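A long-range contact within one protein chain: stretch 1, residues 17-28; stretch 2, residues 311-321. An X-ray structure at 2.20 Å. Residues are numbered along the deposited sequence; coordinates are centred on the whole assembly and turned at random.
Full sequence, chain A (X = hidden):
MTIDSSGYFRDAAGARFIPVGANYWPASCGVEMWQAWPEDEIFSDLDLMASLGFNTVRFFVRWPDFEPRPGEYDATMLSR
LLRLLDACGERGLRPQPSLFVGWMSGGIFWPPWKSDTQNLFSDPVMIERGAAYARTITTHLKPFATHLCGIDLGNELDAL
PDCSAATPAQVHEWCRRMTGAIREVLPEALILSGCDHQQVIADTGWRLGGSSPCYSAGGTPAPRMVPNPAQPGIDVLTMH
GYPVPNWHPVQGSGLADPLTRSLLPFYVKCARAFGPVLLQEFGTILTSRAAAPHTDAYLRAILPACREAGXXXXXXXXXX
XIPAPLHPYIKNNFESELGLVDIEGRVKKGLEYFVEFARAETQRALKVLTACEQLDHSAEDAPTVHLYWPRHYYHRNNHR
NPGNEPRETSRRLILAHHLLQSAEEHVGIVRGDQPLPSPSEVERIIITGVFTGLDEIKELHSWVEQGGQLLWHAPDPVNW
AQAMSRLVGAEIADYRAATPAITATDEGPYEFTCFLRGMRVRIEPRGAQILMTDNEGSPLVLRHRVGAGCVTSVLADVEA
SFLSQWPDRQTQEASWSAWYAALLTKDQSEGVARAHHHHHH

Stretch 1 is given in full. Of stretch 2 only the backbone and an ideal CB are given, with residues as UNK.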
# COMPACT_ATOMS: atom_id res chain seq x y z
N PHE A 17 -22.02 33.71 25.79
CA PHE A 17 -22.73 32.48 26.11
C PHE A 17 -21.95 31.25 25.65
O PHE A 17 -21.14 31.29 24.73
CB PHE A 17 -24.17 32.48 25.56
CG PHE A 17 -24.28 32.13 24.12
CD1 PHE A 17 -24.70 30.86 23.75
CD2 PHE A 17 -24.01 33.08 23.14
CE1 PHE A 17 -24.82 30.52 22.41
CE2 PHE A 17 -24.13 32.75 21.78
CZ PHE A 17 -24.54 31.48 21.42
N ILE A 18 -22.18 30.16 26.37
CA ILE A 18 -21.54 28.87 26.18
C ILE A 18 -22.58 27.95 25.54
O ILE A 18 -23.53 27.53 26.21
CB ILE A 18 -21.03 28.29 27.51
CG1 ILE A 18 -20.20 29.32 28.30
CG2 ILE A 18 -20.24 27.03 27.24
CD1 ILE A 18 -18.92 29.77 27.63
N PRO A 19 -22.45 27.63 24.26
CA PRO A 19 -23.37 26.66 23.66
C PRO A 19 -23.29 25.34 24.41
O PRO A 19 -22.20 24.83 24.67
CB PRO A 19 -22.86 26.54 22.22
CG PRO A 19 -22.18 27.85 21.95
CD PRO A 19 -21.54 28.25 23.27
N VAL A 20 -24.44 24.84 24.84
CA VAL A 20 -24.53 23.50 25.41
C VAL A 20 -25.81 22.87 24.88
O VAL A 20 -26.83 23.55 24.73
CB VAL A 20 -24.49 23.49 26.96
CG1 VAL A 20 -23.17 24.07 27.49
CG2 VAL A 20 -25.66 24.26 27.57
N GLY A 21 -25.75 21.58 24.58
CA GLY A 21 -26.89 20.91 23.97
C GLY A 21 -26.44 19.64 23.26
O GLY A 21 -25.43 19.03 23.63
N ALA A 22 -27.21 19.27 22.22
CA ALA A 22 -27.08 17.97 21.57
C ALA A 22 -27.21 18.12 20.06
O ALA A 22 -27.96 18.96 19.56
CB ALA A 22 -28.14 16.96 22.03
N ASN A 23 -26.47 17.27 19.35
CA ASN A 23 -26.80 16.99 17.96
C ASN A 23 -28.09 16.19 17.90
O ASN A 23 -28.33 15.33 18.76
CB ASN A 23 -25.65 16.22 17.30
CG ASN A 23 -24.34 17.01 17.30
OD1 ASN A 23 -24.02 17.71 16.33
ND2 ASN A 23 -23.58 16.90 18.39
N TYR A 24 -28.92 16.44 16.88
CA TYR A 24 -30.30 15.93 16.90
C TYR A 24 -30.73 15.23 15.64
O TYR A 24 -30.62 15.79 14.54
CB TYR A 24 -31.31 17.05 17.16
CG TYR A 24 -32.72 16.52 17.21
CD1 TYR A 24 -33.15 15.74 18.28
CD2 TYR A 24 -33.61 16.79 16.19
CE1 TYR A 24 -34.43 15.26 18.34
CE2 TYR A 24 -34.90 16.30 16.23
CZ TYR A 24 -35.31 15.54 17.30
OH TYR A 24 -36.61 15.08 17.31
N TRP A 25 -31.30 14.03 15.81
CA TRP A 25 -32.22 13.37 14.88
C TRP A 25 -33.35 12.78 15.74
O TRP A 25 -33.09 12.31 16.84
CB TRP A 25 -31.59 12.22 14.08
CG TRP A 25 -30.58 12.61 13.05
CD1 TRP A 25 -29.24 12.35 13.09
CD2 TRP A 25 -30.83 13.25 11.79
NE1 TRP A 25 -28.63 12.83 11.96
CE2 TRP A 25 -29.58 13.38 11.14
CE3 TRP A 25 -31.97 13.75 11.17
CZ2 TRP A 25 -29.45 13.98 9.89
CZ3 TRP A 25 -31.84 14.34 9.91
CH2 TRP A 25 -30.59 14.45 9.29
N PRO A 26 -34.59 12.79 15.25
CA PRO A 26 -35.66 12.12 16.01
C PRO A 26 -35.37 10.63 16.17
O PRO A 26 -34.75 10.00 15.32
CB PRO A 26 -36.90 12.33 15.14
CG PRO A 26 -36.52 13.38 14.14
CD PRO A 26 -35.05 13.24 13.94
N ALA A 27 -35.86 10.07 17.28
CA ALA A 27 -35.72 8.64 17.53
C ALA A 27 -36.37 7.79 16.43
O ALA A 27 -35.82 6.76 16.03
CB ALA A 27 -36.35 8.27 18.86
N SER A 28 -37.56 8.19 15.97
CA SER A 28 -38.38 7.29 15.17
C SER A 28 -37.88 7.17 13.73
O SER A 28 -38.18 6.16 13.08
CB SER A 28 -39.83 7.75 15.16
OG SER A 28 -39.93 8.99 14.49
N UNK A 311 -12.17 24.78 24.99
CA UNK A 311 -13.40 24.63 24.22
C UNK A 311 -14.37 25.74 24.60
O UNK A 311 -14.47 26.10 25.76
CB UNK A 311 -14.03 23.26 24.45
N UNK A 312 -15.11 26.26 23.62
CA UNK A 312 -16.07 27.33 23.92
C UNK A 312 -17.51 26.85 23.91
O UNK A 312 -18.43 27.68 23.87
CB UNK A 312 -15.91 28.47 22.91
N UNK A 313 -17.75 25.55 23.97
CA UNK A 313 -19.10 25.02 23.90
C UNK A 313 -19.08 23.51 23.74
O UNK A 313 -18.05 22.94 23.38
CB UNK A 313 -19.87 25.67 22.75
N UNK A 314 -20.21 22.85 24.03
CA UNK A 314 -20.23 21.40 24.22
C UNK A 314 -21.56 20.87 23.70
O UNK A 314 -22.62 21.21 24.25
CB UNK A 314 -20.03 21.03 25.69
N UNK A 315 -21.50 20.02 22.68
CA UNK A 315 -22.69 19.43 22.07
C UNK A 315 -22.54 17.92 22.04
O UNK A 315 -21.61 17.39 21.42
CB UNK A 315 -22.92 19.98 20.66
N UNK A 316 -23.45 17.23 22.71
CA UNK A 316 -23.40 15.78 22.81
C UNK A 316 -23.88 15.11 21.52
O UNK A 316 -24.72 15.65 20.80
CB UNK A 316 -24.24 15.31 23.99
N UNK A 317 -23.33 13.93 21.24
CA UNK A 317 -23.81 13.06 20.16
C UNK A 317 -24.36 11.77 20.77
O UNK A 317 -23.61 11.02 21.38
CB UNK A 317 -22.69 12.75 19.16
N UNK A 318 -25.64 11.48 20.56
CA UNK A 318 -26.63 12.39 20.00
C UNK A 318 -27.83 12.37 20.98
O UNK A 318 -27.79 11.68 22.01
CB UNK A 318 -27.03 11.98 18.58
N UNK A 319 -28.90 13.12 20.69
CA UNK A 319 -29.88 13.40 21.74
C UNK A 319 -30.64 12.14 22.15
O UNK A 319 -30.76 11.85 23.34
CB UNK A 319 -30.86 14.47 21.27
N UNK A 320 -31.15 11.39 21.18
CA UNK A 320 -32.04 10.25 21.41
C UNK A 320 -31.39 8.97 20.92
O UNK A 320 -30.56 8.99 20.00
CB UNK A 320 -33.39 10.46 20.71
N UNK A 321 -31.78 7.85 21.53
CA UNK A 321 -31.60 6.57 20.85
C UNK A 321 -32.43 6.58 19.57
O UNK A 321 -33.49 7.22 19.49
CB UNK A 321 -32.00 5.40 21.75

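At position 311 the ideal CB has nothing of stretch 1 within 5.5 Å, so stretch 1 sets no limit on the side chain; the residue is Ala 311. Position 312 is similarly unconstrained at its CB, and its carbonyl matters more: O lies 3.2 Å from Pro 19 CD, and a water donates to it and to Phe 17 O. The residue is Asn 312.

Position 313 is different. Its CA-to-CB bond points toward stretch 1, and an ideal CB would sit 3.1 Å from Pro 19 CD, which is tight; its phi of 170° is also one that residues with a CB rarely adopt. Gly 313 lets the chains approach, with its CA 3.2 Å from Pro 19 O.

From 314 to 316 the backbone pairs with Val 20 to Ala 22 as parallel strands, so side chains alternate between faces. At 314 the CB lies on the same face as Val 20, 4.7 Å from Val 20 CG1, with Ile 18 nearby; an aliphatic or aromatic residue would suit. Tyr 314 brings its ring edge to both, CE2 lying 3.9 Å from Ile 18 CG2. Tyr 314 N donates to Pro 19 O (2.9 Å).

Position 315 faces the other way, beside Gly 21, where an apolar side chain can lie along the backbone of stretch 1. Leu 315 does, its CD2 3.6 Å from Gly 21 N.

At 316 the ideal CB returns to the face of Ala 22, 3.9 Å from Gly 21 O; a large side chain suits if its end leads away, as the ring of Trp 316 does. The backbone does the joining: Trp 316 N donates to Gly 21 O (2.8 Å), while Trp 316 O accepts from both Asn 23 N (2.8 Å) and Asn 23 ND2 (2.9 Å).

Position 317 has its CB sideways, 4.3 Å from Asn 23 ND2, and a long, flat side chain could turn back beside Asn 23. Trp 317 does so, CE3 lying 3.3 Å from Asn 23 CB.

The peptide before 318 is cis, and with the CB sideways several types would suit; Cys 318 is one, its CA 3.6 Å from Asn 23 O.

At 319 the CB points toward Ala 22 CB (3.8 Å) and Tyr 24 CD1 (4.0 Å), an apolar setting for an aliphatic or aromatic group. Phe 319 packs its CB there, and its N donates to Asn 23 O (3.0 Å).

Position 320 points toward Ala 27, with CB 4.1 Å from Ala 27 CB; a long chain could pass the methyl. Lys 320 does, and a water accepts from its NZ and from Ala 27 N.

At 321 the CB points away, leaving the choice open; Asp 321 contributes its O, 3.1 Å from Ala 27 CB.

Stretch 2 (311-321) ANGYLWWCFKD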
# COMPACT_ATOMS: atom_id res chain seq x y z
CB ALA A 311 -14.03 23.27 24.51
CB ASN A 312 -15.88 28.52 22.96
CG ASN A 312 -16.13 28.16 21.51
OD1 ASN A 312 -16.73 27.13 21.20
ND2 ASN A 312 -15.66 29.02 20.59
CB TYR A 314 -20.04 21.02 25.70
CG TYR A 314 -18.89 21.76 26.34
CD1 TYR A 314 -17.62 21.19 26.46
CD2 TYR A 314 -19.08 23.05 26.83
CE1 TYR A 314 -16.58 21.89 27.03
CE2 TYR A 314 -18.06 23.75 27.39
CZ TYR A 314 -16.81 23.18 27.50
OH TYR A 314 -15.81 23.93 28.08
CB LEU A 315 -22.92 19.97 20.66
CG LEU A 315 -23.06 21.49 20.53
CD1 LEU A 315 -23.25 21.88 19.08
CD2 LEU A 315 -24.22 21.97 21.38
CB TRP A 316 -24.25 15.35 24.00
CG TRP A 316 -24.57 13.92 24.05
CD1 TRP A 316 -25.63 13.29 23.47
CD2 TRP A 316 -23.84 12.91 24.76
NE1 TRP A 316 -25.61 11.95 23.78
CE2 TRP A 316 -24.52 11.69 24.56
CE3 TRP A 316 -22.69 12.93 25.55
CZ2 TRP A 316 -24.06 10.49 25.11
CZ3 TRP A 316 -22.25 11.74 26.10
CH2 TRP A 316 -22.94 10.54 25.89
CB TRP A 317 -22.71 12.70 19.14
CG TRP A 317 -23.39 12.04 17.98
CD1 TRP A 317 -23.90 10.76 17.93
CD2 TRP A 317 -23.76 12.66 16.74
NE1 TRP A 317 -24.55 10.55 16.73
CE2 TRP A 317 -24.48 11.70 15.98
CE3 TRP A 317 -23.53 13.92 16.19
CZ2 TRP A 317 -24.99 11.98 14.71
CZ3 TRP A 317 -24.05 14.20 14.92
CH2 TRP A 317 -24.77 13.23 14.20
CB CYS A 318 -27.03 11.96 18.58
SG CYS A 318 -27.80 10.32 18.57
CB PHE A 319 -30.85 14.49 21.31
CG PHE A 319 -31.78 14.94 22.42
CD1 PHE A 319 -31.26 15.35 23.65
CD2 PHE A 319 -33.15 14.94 22.24
CE1 PHE A 319 -32.11 15.76 24.69
CE2 PHE A 319 -34.02 15.35 23.26
CZ PHE A 319 -33.49 15.76 24.50
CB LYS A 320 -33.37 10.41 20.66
CG LYS A 320 -34.29 11.52 21.20
CD LYS A 320 -34.82 11.17 22.58
CE LYS A 320 -36.12 10.38 22.52
NZ LYS A 320 -37.30 11.27 22.37
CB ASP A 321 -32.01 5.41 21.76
CG ASP A 321 -31.09 5.23 22.98
OD1 ASP A 321 -29.90 5.62 22.93
OD2 ASP A 321 -31.58 4.70 24.01
O HOH W 1 -18.48 30.37 24.04
O HOH W 2 -30.87 12.11 18.35
O HOH W 3 -37.24 11.32 19.22
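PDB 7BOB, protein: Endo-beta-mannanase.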